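Local coordinates for two-domain protein containing predicted PHP-like metal-dependent phosphoesterase (Bacteroides vulgatus ATCC 8482, PDB 3E38), which binds three zinc ions in a PHP-like domain and is probably a metal-dependent phosphoesterase, perhaps acting on nucleic acids as a 5'-3' exonuclease, at residues Asp22-Ser27 against Ser52-Ile57; Asp69-Phe74 against Asp110-Glu115; Lys90-Thr95 against Ile106-Ser111; Ala131-Asn136 against Glu160-Gly165. All coordinates share one frame; numbering follows the deposited sequence.

Contact 1: residues Asp22-Ser27 against Ser52-Ile57; sequences DFHMHS and SLTEHI. With ZN (zinc ion), chain I; ZN (zinc ion), chain J.
H26 and H56 lie one over the other as an offset stack, ring centroids 4.5 Å apart and planes inclined by 22°. CE1 of H26 stands over one face of the H56 ring, displaced toward its rim, and the two side chains cross at about a right angle. NE2 of H26 binds one zinc at 2.2 Å, sharing it with NE2 of H24 and a water, while NE2 of H56 binds a second zinc that also sits over the centre of one face of H26. E93 and D194 are the other protein ligands of the first zinc; D31 and H196 are those of the second. H56 ND1 is hydrogen-bonded to T95 OG1, and E167 is the outside polar partner of H24. T54 turns its CB toward the 22-27 loop, with OG1 between its backbone N and carbonyl carbon (chi1 68°); there OG1 accepts from M25 N at 3.3 Å and lies 3.3 Å from CD2 of H24. The carboxylate of E55 reaches S27: OE1 takes S27 N through its syn lone pair in a nearly straight bond (3.0 Å, 170°), and OE2 is modelled a doubtfully short 2.4 Å from S27 OG. Backbone bonds from S52 N to D22 O and T54 N to M25 O hold the loop on the strand. Stacking and backbone bonds thus join ligands of both zincs, so the metal spacing probably depends on this contact.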
# COMPACT_ATOMS: atom_id res chain seq x y z
N ASP B 22 6.00 22.10 10.51
CA ASP B 22 6.28 21.21 11.67
C ASP B 22 7.28 21.93 12.58
O ASP B 22 8.48 22.04 12.28
CB ASP B 22 6.79 19.85 11.21
CG ASP B 22 6.82 18.81 12.30
OD1 ASP B 22 6.35 19.13 13.41
OD2 ASP B 22 7.29 17.67 12.03
N PHE B 23 6.77 22.44 13.69
CA PHE B 23 7.56 23.32 14.55
C PHE B 23 8.21 22.63 15.74
O PHE B 23 8.58 23.27 16.71
CB PHE B 23 6.65 24.44 15.07
CG PHE B 23 6.09 25.34 13.98
CD1 PHE B 23 6.93 26.05 13.15
CD2 PHE B 23 4.73 25.52 13.85
CE1 PHE B 23 6.44 26.89 12.21
CE2 PHE B 23 4.22 26.37 12.89
CZ PHE B 23 5.08 27.04 12.07
N HIS B 24 8.31 21.31 15.65
CA HIS B 24 8.79 20.52 16.79
C HIS B 24 9.27 19.15 16.36
O HIS B 24 8.52 18.28 15.94
CB HIS B 24 7.64 20.36 17.78
CG HIS B 24 8.02 19.78 19.10
ND1 HIS B 24 7.22 19.93 20.22
CD2 HIS B 24 9.13 19.14 19.52
CE1 HIS B 24 7.80 19.36 21.25
NE2 HIS B 24 8.95 18.86 20.86
N MSE B 25 10.57 18.99 16.45
CA MSE B 25 11.19 17.74 16.08
C MSE B 25 12.60 17.66 16.63
O MSE B 25 13.15 18.68 17.07
CB MSE B 25 11.20 17.61 14.57
CG MSE B 25 12.09 18.58 13.87
SE MSE B 25 11.83 18.56 11.93
CE MSE B 25 9.99 19.04 11.94
N HIS B 26 13.16 16.47 16.50
CA HIS B 26 14.46 16.11 17.07
C HIS B 26 15.40 15.30 16.23
O HIS B 26 14.99 14.58 15.35
CB HIS B 26 14.22 15.33 18.36
CG HIS B 26 13.39 16.08 19.34
ND1 HIS B 26 13.94 16.90 20.31
CD2 HIS B 26 12.05 16.17 19.48
CE1 HIS B 26 12.96 17.42 21.03
NE2 HIS B 26 11.80 16.98 20.55
N SER B 27 16.69 15.51 16.51
CA SER B 27 17.78 14.80 15.83
C SER B 27 18.68 14.18 16.90
O SER B 27 18.40 14.27 18.07
CB SER B 27 18.61 15.69 14.91
OG SER B 27 19.54 16.55 15.59
N SER B 52 11.14 23.45 12.18
CA SER B 52 12.03 23.90 13.21
C SER B 52 12.56 22.67 13.94
O SER B 52 11.78 21.93 14.56
CB SER B 52 11.28 24.82 14.19
OG SER B 52 12.15 25.37 15.17
N LEU B 53 13.86 22.44 13.84
CA LEU B 53 14.55 21.36 14.57
C LEU B 53 14.77 21.94 15.97
O LEU B 53 15.63 22.81 16.20
CB LEU B 53 15.83 20.96 13.86
CG LEU B 53 16.61 19.71 14.27
CD1 LEU B 53 15.72 18.50 14.42
CD2 LEU B 53 17.71 19.45 13.21
N THR B 54 13.91 21.48 16.88
CA THR B 54 13.85 22.00 18.23
C THR B 54 14.39 21.02 19.24
O THR B 54 13.65 20.38 19.95
CB THR B 54 12.40 22.34 18.60
OG1 THR B 54 11.63 21.14 18.70
CG2 THR B 54 11.80 23.29 17.58
N GLU B 55 15.71 20.97 19.32
CA GLU B 55 16.42 20.08 20.25
C GLU B 55 16.13 20.47 21.70
O GLU B 55 15.87 21.63 22.05
CB GLU B 55 17.94 20.05 20.03
CG GLU B 55 18.51 19.90 18.59
CD GLU B 55 18.20 18.62 17.85
OE1 GLU B 55 17.51 17.72 18.37
OE2 GLU B 55 18.69 18.51 16.69
N HIS B 56 16.16 19.45 22.55
CA HIS B 56 16.05 19.67 23.98
C HIS B 56 17.30 20.43 24.37
O HIS B 56 18.41 20.11 23.92
CB HIS B 56 16.04 18.37 24.79
CG HIS B 56 14.83 17.52 24.58
ND1 HIS B 56 13.61 17.80 25.16
CD2 HIS B 56 14.66 16.37 23.89
CE1 HIS B 56 12.74 16.88 24.81
NE2 HIS B 56 13.35 16.00 24.03
N ILE B 57 17.10 21.41 25.23
CA ILE B 57 18.18 22.18 25.78
C ILE B 57 18.78 21.32 26.89
O ILE B 57 19.99 21.05 26.89
CB ILE B 57 17.70 23.56 26.38
CG1 ILE B 57 17.27 24.51 25.24
CG2 ILE B 57 18.79 24.16 27.29
CD1 ILE B 57 18.43 25.02 24.35
ZN ZN I . 10.06 17.29 21.90
ZN ZN J . 12.64 14.20 23.11
O HOH W 1 8.56 17.47 23.38

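Contact 2: residues Asp69-Phe74 against Asp110-Glu115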
# COMPACT_ATOMS: atom_id res chain seq x y z
N ASP B 69 27.34 22.39 20.66
CA ASP B 69 26.50 23.29 21.43
C ASP B 69 25.07 23.19 20.91
O ASP B 69 24.69 22.28 20.13
CB ASP B 69 27.02 24.75 21.46
CG ASP B 69 27.00 25.43 20.09
OD1 ASP B 69 26.30 24.96 19.17
OD2 ASP B 69 27.67 26.48 19.94
N HIS B 70 24.27 24.14 21.35
CA HIS B 70 22.84 24.08 21.09
C HIS B 70 22.41 24.63 19.75
O HIS B 70 21.25 24.51 19.37
CB HIS B 70 22.08 24.81 22.19
CG HIS B 70 22.33 24.24 23.55
ND1 HIS B 70 21.72 23.09 24.00
CD2 HIS B 70 23.11 24.68 24.56
CE1 HIS B 70 22.12 22.85 25.23
NE2 HIS B 70 22.97 23.80 25.60
N ASN B 71 23.34 25.19 19.01
CA ASN B 71 22.98 25.79 17.71
C ASN B 71 23.38 24.85 16.58
O ASN B 71 23.01 25.02 15.44
CB ASN B 71 23.66 27.14 17.55
CG ASN B 71 23.23 28.14 18.57
OD1 ASN B 71 22.03 28.38 18.75
ND2 ASN B 71 24.19 28.81 19.22
N ARG B 72 24.13 23.83 16.94
CA ARG B 72 24.73 22.96 15.90
C ARG B 72 23.76 22.18 14.94
O ARG B 72 24.03 22.06 13.74
CB ARG B 72 25.73 22.02 16.57
CG ARG B 72 26.53 21.13 15.64
CD ARG B 72 27.38 21.88 14.71
NE ARG B 72 28.21 20.94 13.94
CZ ARG B 72 28.84 21.22 12.81
NH1 ARG B 72 28.73 22.43 12.29
NH2 ARG B 72 29.54 20.27 12.20
N SER B 73 22.64 21.62 15.41
CA SER B 73 21.82 20.85 14.46
C SER B 73 21.20 21.81 13.42
O SER B 73 21.11 21.50 12.26
CB SER B 73 20.80 19.99 15.18
OG SER B 73 20.00 20.75 16.02
N PHE B 74 20.89 23.01 13.86
CA PHE B 74 20.37 24.04 12.96
C PHE B 74 21.43 24.37 11.91
O PHE B 74 21.19 24.46 10.73
CB PHE B 74 19.99 25.30 13.76
CG PHE B 74 19.69 26.52 12.92
CD1 PHE B 74 18.39 26.78 12.47
CD2 PHE B 74 20.68 27.45 12.66
CE1 PHE B 74 18.11 27.88 11.74
CE2 PHE B 74 20.41 28.56 11.93
CZ PHE B 74 19.12 28.77 11.44
N ASP B 110 19.70 32.59 18.88
CA ASP B 110 20.76 31.80 19.52
C ASP B 110 20.17 30.89 20.61
O ASP B 110 19.49 31.35 21.56
CB ASP B 110 21.83 32.81 20.06
CG ASP B 110 23.03 32.13 20.67
OD1 ASP B 110 23.10 30.88 20.73
OD2 ASP B 110 23.93 32.85 21.11
N SER B 111 20.42 29.60 20.46
CA SER B 111 19.86 28.57 21.36
C SER B 111 20.57 28.46 22.70
O SER B 111 19.95 28.25 23.76
CB SER B 111 19.83 27.20 20.67
OG SER B 111 18.84 27.17 19.62
N ASN B 112 21.86 28.73 22.64
CA ASN B 112 22.77 28.58 23.79
C ASN B 112 22.34 29.26 25.09
O ASN B 112 22.46 28.69 26.17
CB ASN B 112 24.16 29.06 23.42
CG ASN B 112 24.89 28.05 22.59
OD1 ASN B 112 24.61 26.86 22.69
ND2 ASN B 112 25.84 28.50 21.79
N PRO B 113 21.88 30.50 24.98
CA PRO B 113 21.51 31.21 26.19
C PRO B 113 20.33 30.59 26.92
O PRO B 113 20.06 30.97 28.06
CB PRO B 113 21.12 32.61 25.67
CG PRO B 113 21.87 32.77 24.43
CD PRO B 113 22.04 31.41 23.84
N LEU B 114 19.61 29.68 26.25
CA LEU B 114 18.43 29.04 26.88
C LEU B 114 18.83 28.01 27.97
O LEU B 114 18.03 27.56 28.80
CB LEU B 114 17.46 28.43 25.86
CG LEU B 114 16.55 29.42 25.15
CD1 LEU B 114 17.35 30.59 24.51
CD2 LEU B 114 15.65 28.67 24.13
N GLU B 115 20.10 27.68 27.99
CA GLU B 115 20.61 26.76 29.00
C GLU B 115 20.86 27.57 30.26
O GLU B 115 21.82 28.31 30.35
CB GLU B 115 21.88 26.09 28.52
CG GLU B 115 22.37 25.04 29.44
CD GLU B 115 23.61 24.32 28.92
OE1 GLU B 115 24.02 24.52 27.76
OE2 GLU B 115 24.16 23.51 29.68
O HOH W 2 19.44 25.81 17.16
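H70 reaches from the loop before helix 72-83 across the turn 110-115. CB lies 3.6 Å from CB of S111 and close to OD1 of N112. CG stands anti to its carbonyl carbon (chi1 -59°), and from there the ring presents its edge to the turn, with N112 OD1 in the ring plane 3.2 Å from CD2. At the tip, NE2 donates to E115 OE1 at 2.5 Å; the acceptor is in the ring plane, but the imidazole arrives from above the carboxylate, the two planes being 86° apart. This is consistent with a proton on NE2, and the carboxylate may favour a charged ring. The same N112 OD1 is the acceptor for H70 N; CD2 only lies beside it. The amide of N71 works both ways: OD1 takes S111 N on a lone pair at 2.6 Å, and ND2 gives to D110 OD1 at 2.8 Å. That carboxylate oxygen is gripped from opposite faces, by N71 ND2 and by N112 N, the latter closing an Asx turn. D69 OD1 caps the start of the helix by accepting from N71 N (3.0 Å). The contact joins the entrance of helix 72-83 to the loop that runs from strand 102-106 to helix 119-128, and S111 OG continues inward to S92 on strand 87-95.

Contact 3: residues Lys90-Thr95 against Ile106-Ser111; sequences KGSEIT and IFLSDS. With ZN (zinc ion), chain I; ZN (zinc ion), chain H.
K90 O accepts from L108 N at 3.2 Å and, weakly, from F107 N, where the chain leaves an antiparallel, non-hydrogen-bonded pair of G91 with I106 whose CA atoms are 4.1 Å apart. G91 suits this close approach, since a CB on it would clash with CG2 of I106. The side chain of K90 runs over the backbone of the turn: CG is anti to the backbone N (chi1 173°), CD lies 3.3 Å from L108 O, and CE passes 3.6 Å from S109 O. The chain bends at chi3, which sets CE, and at chi4, which sets NZ beside a water (3.0 Å) that also meets S111 OG. NZ is also hydrogen-bonded to N71 OD1 on the loop before helix 72-83. An alanine here would probably leave N71 OD1 and this water without their ammonium partner and open a gap beside the carbonyls of L108 and S109. The pairing joins neighbouring strands 87-95 and 102-106 in the central sheet of the PHP-like domain. E93 extends fully from its backbone, and its carboxylate bridges two zincs, OE1 binding one and OE2 the other at 2.2 Å each, with a water also bound to both; H102 and H137 complete the protein ligands of the second. S92 OG approaches S111 OG to 2.8 Å, and its CB lies near CD1 of L108. F107 packs on helix 223-231.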
# COMPACT_ATOMS: atom_id res chain seq x y z
N LYS B 90 14.90 28.47 13.46
CA LYS B 90 15.75 28.11 14.58
C LYS B 90 14.88 28.01 15.85
O LYS B 90 14.05 28.88 16.15
CB LYS B 90 16.86 29.13 14.78
CG LYS B 90 17.68 28.87 16.05
CD LYS B 90 18.80 29.91 16.25
CE LYS B 90 20.12 29.48 15.61
NZ LYS B 90 20.75 28.39 16.38
N GLY B 91 15.06 26.92 16.57
CA GLY B 91 14.30 26.74 17.80
C GLY B 91 14.90 25.69 18.66
O GLY B 91 15.86 24.97 18.25
N SER B 92 14.28 25.61 19.83
CA SER B 92 14.66 24.72 20.90
C SER B 92 13.53 24.42 21.84
O SER B 92 12.55 25.20 22.00
CB SER B 92 15.79 25.33 21.76
OG SER B 92 16.99 25.56 21.01
N GLU B 93 13.75 23.31 22.53
CA GLU B 93 12.82 22.78 23.52
C GLU B 93 13.33 22.86 24.95
O GLU B 93 14.25 22.15 25.37
CB GLU B 93 12.43 21.32 23.20
CG GLU B 93 11.25 20.91 24.08
CD GLU B 93 10.76 19.52 23.83
OE1 GLU B 93 11.34 18.66 23.09
OE2 GLU B 93 9.72 19.31 24.36
N ILE B 94 12.67 23.74 25.69
CA ILE B 94 12.95 24.00 27.12
C ILE B 94 12.15 22.91 27.79
O ILE B 94 10.93 22.89 27.77
CB ILE B 94 12.52 25.41 27.60
CG1 ILE B 94 13.13 26.49 26.71
CG2 ILE B 94 12.87 25.64 29.06
CD1 ILE B 94 12.42 27.88 26.82
N THR B 95 12.92 21.96 28.30
CA THR B 95 12.46 20.72 28.84
C THR B 95 12.62 20.74 30.33
O THR B 95 13.72 20.66 30.86
CB THR B 95 13.34 19.54 28.26
OG1 THR B 95 13.56 19.70 26.84
CG2 THR B 95 12.70 18.20 28.54
N ILE B 106 10.63 29.23 19.45
CA ILE B 106 11.03 29.28 18.04
C ILE B 106 11.23 30.74 17.62
O ILE B 106 10.87 31.72 18.31
CB ILE B 106 10.09 28.47 17.09
CG1 ILE B 106 8.70 29.11 16.97
CG2 ILE B 106 9.97 26.98 17.60
CD1 ILE B 106 7.81 28.47 15.95
N PHE B 107 11.92 30.85 16.51
CA PHE B 107 12.36 32.15 15.97
C PHE B 107 13.46 32.71 16.85
O PHE B 107 13.65 33.90 17.02
CB PHE B 107 11.19 33.11 15.73
CG PHE B 107 10.37 32.74 14.51
CD1 PHE B 107 10.88 32.98 13.26
CD2 PHE B 107 9.18 32.06 14.62
CE1 PHE B 107 10.18 32.62 12.16
CE2 PHE B 107 8.44 31.71 13.51
CZ PHE B 107 8.95 31.98 12.28
N LEU B 108 14.20 31.80 17.43
CA LEU B 108 15.40 32.18 18.17
C LEU B 108 16.49 32.64 17.25
O LEU B 108 16.51 32.29 16.05
CB LEU B 108 15.97 30.97 18.96
CG LEU B 108 15.06 30.50 20.10
CD1 LEU B 108 15.62 29.29 20.82
CD2 LEU B 108 14.73 31.63 21.09
N SER B 109 17.42 33.39 17.83
CA SER B 109 18.63 33.84 17.13
C SER B 109 19.82 33.04 17.64
O SER B 109 20.79 32.78 16.92
CB SER B 109 18.85 35.34 17.29
OG SER B 109 19.02 35.68 18.65
N ASP B 110 19.70 32.59 18.88
CA ASP B 110 20.76 31.80 19.52
C ASP B 110 20.17 30.89 20.61
O ASP B 110 19.49 31.35 21.56
CB ASP B 110 21.83 32.81 20.06
CG ASP B 110 23.03 32.13 20.67
OD1 ASP B 110 23.10 30.88 20.73
OD2 ASP B 110 23.93 32.85 21.11
N SER B 111 20.42 29.60 20.46
CA SER B 111 19.86 28.57 21.36
C SER B 111 20.57 28.46 22.70
O SER B 111 19.95 28.25 23.76
CB SER B 111 19.83 27.20 20.67
OG SER B 111 18.84 27.17 19.62
ZN ZN I . 10.06 17.29 21.90
ZN ZN H . 8.72 17.52 25.18
O HOH W 2 19.44 25.81 17.16
O HOH W 1 8.56 17.47 23.38

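Contact 4: residues Ala131-Asn136 against Glu160-Gly165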
# COMPACT_ATOMS: atom_id res chain seq x y z
N ALA B 131 11.41 35.47 20.88
CA ALA B 131 10.94 34.14 20.41
C ALA B 131 9.43 33.96 20.45
O ALA B 131 8.75 34.49 21.33
CB ALA B 131 11.56 33.03 21.27
N PHE B 132 8.93 33.15 19.50
CA PHE B 132 7.52 32.72 19.53
C PHE B 132 7.53 31.45 20.38
O PHE B 132 8.27 30.50 20.12
CB PHE B 132 6.92 32.52 18.16
CG PHE B 132 5.48 32.07 18.19
CD1 PHE B 132 5.17 30.70 18.26
CD2 PHE B 132 4.43 33.01 18.11
CE1 PHE B 132 3.84 30.26 18.27
CE2 PHE B 132 3.09 32.58 18.12
CZ PHE B 132 2.80 31.19 18.19
N MSE B 133 6.76 31.50 21.45
CA MSE B 133 6.77 30.43 22.46
C MSE B 133 5.48 29.70 22.63
O MSE B 133 4.42 30.31 22.80
CB MSE B 133 7.18 31.02 23.83
CG MSE B 133 8.71 31.32 23.88
SE MSE B 133 9.22 32.53 25.29
CE MSE B 133 8.62 34.21 24.53
N PHE B 134 5.56 28.38 22.64
CA PHE B 134 4.36 27.60 22.89
C PHE B 134 4.54 26.41 23.82
O PHE B 134 5.59 25.81 23.92
CB PHE B 134 3.69 27.19 21.58
CG PHE B 134 4.55 26.35 20.66
CD1 PHE B 134 4.55 24.97 20.76
CD2 PHE B 134 5.32 26.95 19.67
CE1 PHE B 134 5.32 24.18 19.88
CE2 PHE B 134 6.08 26.19 18.79
CZ PHE B 134 6.09 24.79 18.90
N TRP B 135 3.49 26.14 24.58
CA TRP B 135 3.42 24.99 25.47
C TRP B 135 3.28 23.66 24.68
O TRP B 135 2.36 23.48 23.86
CB TRP B 135 2.29 25.21 26.47
CG TRP B 135 2.15 24.18 27.51
CD1 TRP B 135 3.07 23.25 27.89
CD2 TRP B 135 1.04 24.06 28.42
NE1 TRP B 135 2.58 22.52 28.95
CE2 TRP B 135 1.34 23.00 29.29
CE3 TRP B 135 -0.17 24.73 28.56
CZ2 TRP B 135 0.46 22.58 30.29
CZ3 TRP B 135 -1.03 24.35 29.56
CH2 TRP B 135 -0.71 23.27 30.42
N ASN B 136 4.23 22.76 24.92
CA ASN B 136 4.23 21.43 24.30
C ASN B 136 3.45 20.37 25.09
O ASN B 136 3.49 20.31 26.31
CB ASN B 136 5.66 20.89 24.08
CG ASN B 136 6.53 21.82 23.29
OD1 ASN B 136 6.05 22.60 22.47
ND2 ASN B 136 7.82 21.74 23.54
N GLU B 160 3.39 36.86 31.44
CA GLU B 160 4.72 37.44 31.26
C GLU B 160 4.99 37.61 29.78
O GLU B 160 5.99 38.18 29.38
CB GLU B 160 5.87 36.53 31.76
CG GLU B 160 5.73 35.70 33.02
CD GLU B 160 5.66 36.52 34.26
OE1 GLU B 160 5.23 37.69 34.15
OE2 GLU B 160 6.01 35.99 35.34
N GLY B 161 4.13 37.05 28.95
CA GLY B 161 4.35 37.12 27.51
C GLY B 161 5.21 35.98 27.00
O GLY B 161 5.87 36.08 25.94
N CYS B 162 5.19 34.88 27.74
CA CYS B 162 6.01 33.70 27.40
C CYS B 162 5.25 32.51 26.89
O CYS B 162 5.80 31.40 26.83
CB CYS B 162 6.83 33.27 28.59
SG CYS B 162 8.16 34.41 28.87
N MSE B 163 3.98 32.74 26.54
CA MSE B 163 3.12 31.72 25.94
C MSE B 163 2.30 32.34 24.81
O MSE B 163 1.40 33.13 25.05
CB MSE B 163 2.16 31.09 26.98
CG MSE B 163 1.49 29.82 26.45
SE MSE B 163 0.02 29.07 27.50
CE MSE B 163 0.92 28.84 29.22
N HIS B 164 2.59 31.97 23.58
CA HIS B 164 1.87 32.53 22.43
C HIS B 164 0.94 31.49 21.77
O HIS B 164 0.02 31.82 20.99
CB HIS B 164 2.86 33.10 21.44
CG HIS B 164 3.83 34.05 22.07
ND1 HIS B 164 5.17 33.76 22.22
CD2 HIS B 164 3.64 35.27 22.62
CE1 HIS B 164 5.76 34.77 22.83
NE2 HIS B 164 4.85 35.70 23.09
N GLY B 165 1.20 30.24 22.13
CA GLY B 165 0.43 29.12 21.63
C GLY B 165 0.55 27.92 22.50
O GLY B 165 1.27 27.91 23.51
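A parallel pairing in the central sheet, F134 of strand 132-135 with G165 at the start of strand 165-170, anchors this contact; the chain between them includes helix 152-159, as in a beta-alpha-beta crossover. W135 N donates to G165 O at 3.0 Å. M133 O takes two donors: H164 N at 2.6 Å, nearly along the C=O axis, and G165 N at 3.3 Å, tilted 20° from the carbonyl plane. H164 returns a bond from its ring, whose ND1 accepts from M133 N at 2.9 Å; the donor lies exactly in the imidazole plane and the angle is 167°. H164 CG is anti to the carbonyl carbon (chi1 -52°), which starts the ring toward M133 N. Its CB makes a CH-pi contact over one face of the F132 ring, toward the rim, 3.4 Å from CE2. CE of M133 (selenomethionine) touches CE1 of the histidine, while its SE lies 4.1 Å from CB of C162. A leucine in place of H164 would probably leave M133 N without its ring acceptor and the pairing of strand 132-135 with segment 160-165 less firmly held. CE of M163 touches CE3 of W135 obliquely, and W135 stacks with F103 and H154. ND1 is probably unprotonated, with the ring proton likely on NE2; the histidine extends the backbone pairing by one side-chain acceptor, keeping M133 bonded at its N and O.

Contact 1 comes first from the N terminus, closing the loop that carries helix 36-45 and setting the turn after strand 17-22 against strand 50-56. Contacts 2 and 3 end on the same part of the chain, around D110 and S111: the span of contact 3 lies within that of contact 2, and N71 OD1 with K90 NZ joins them. Contact 4 follows in series, bringing strand 132-135 to strand 165-170. Contacts 1, 3 and 4 all reach one mixed sheet, H56 ND1 meeting T95 OG1 between 1 and 3, and I106 O meeting F132 N between 3 and 4. Contact 2 ties the start of helix 72-83 to the loop between strand 102-106 and helix 119-128.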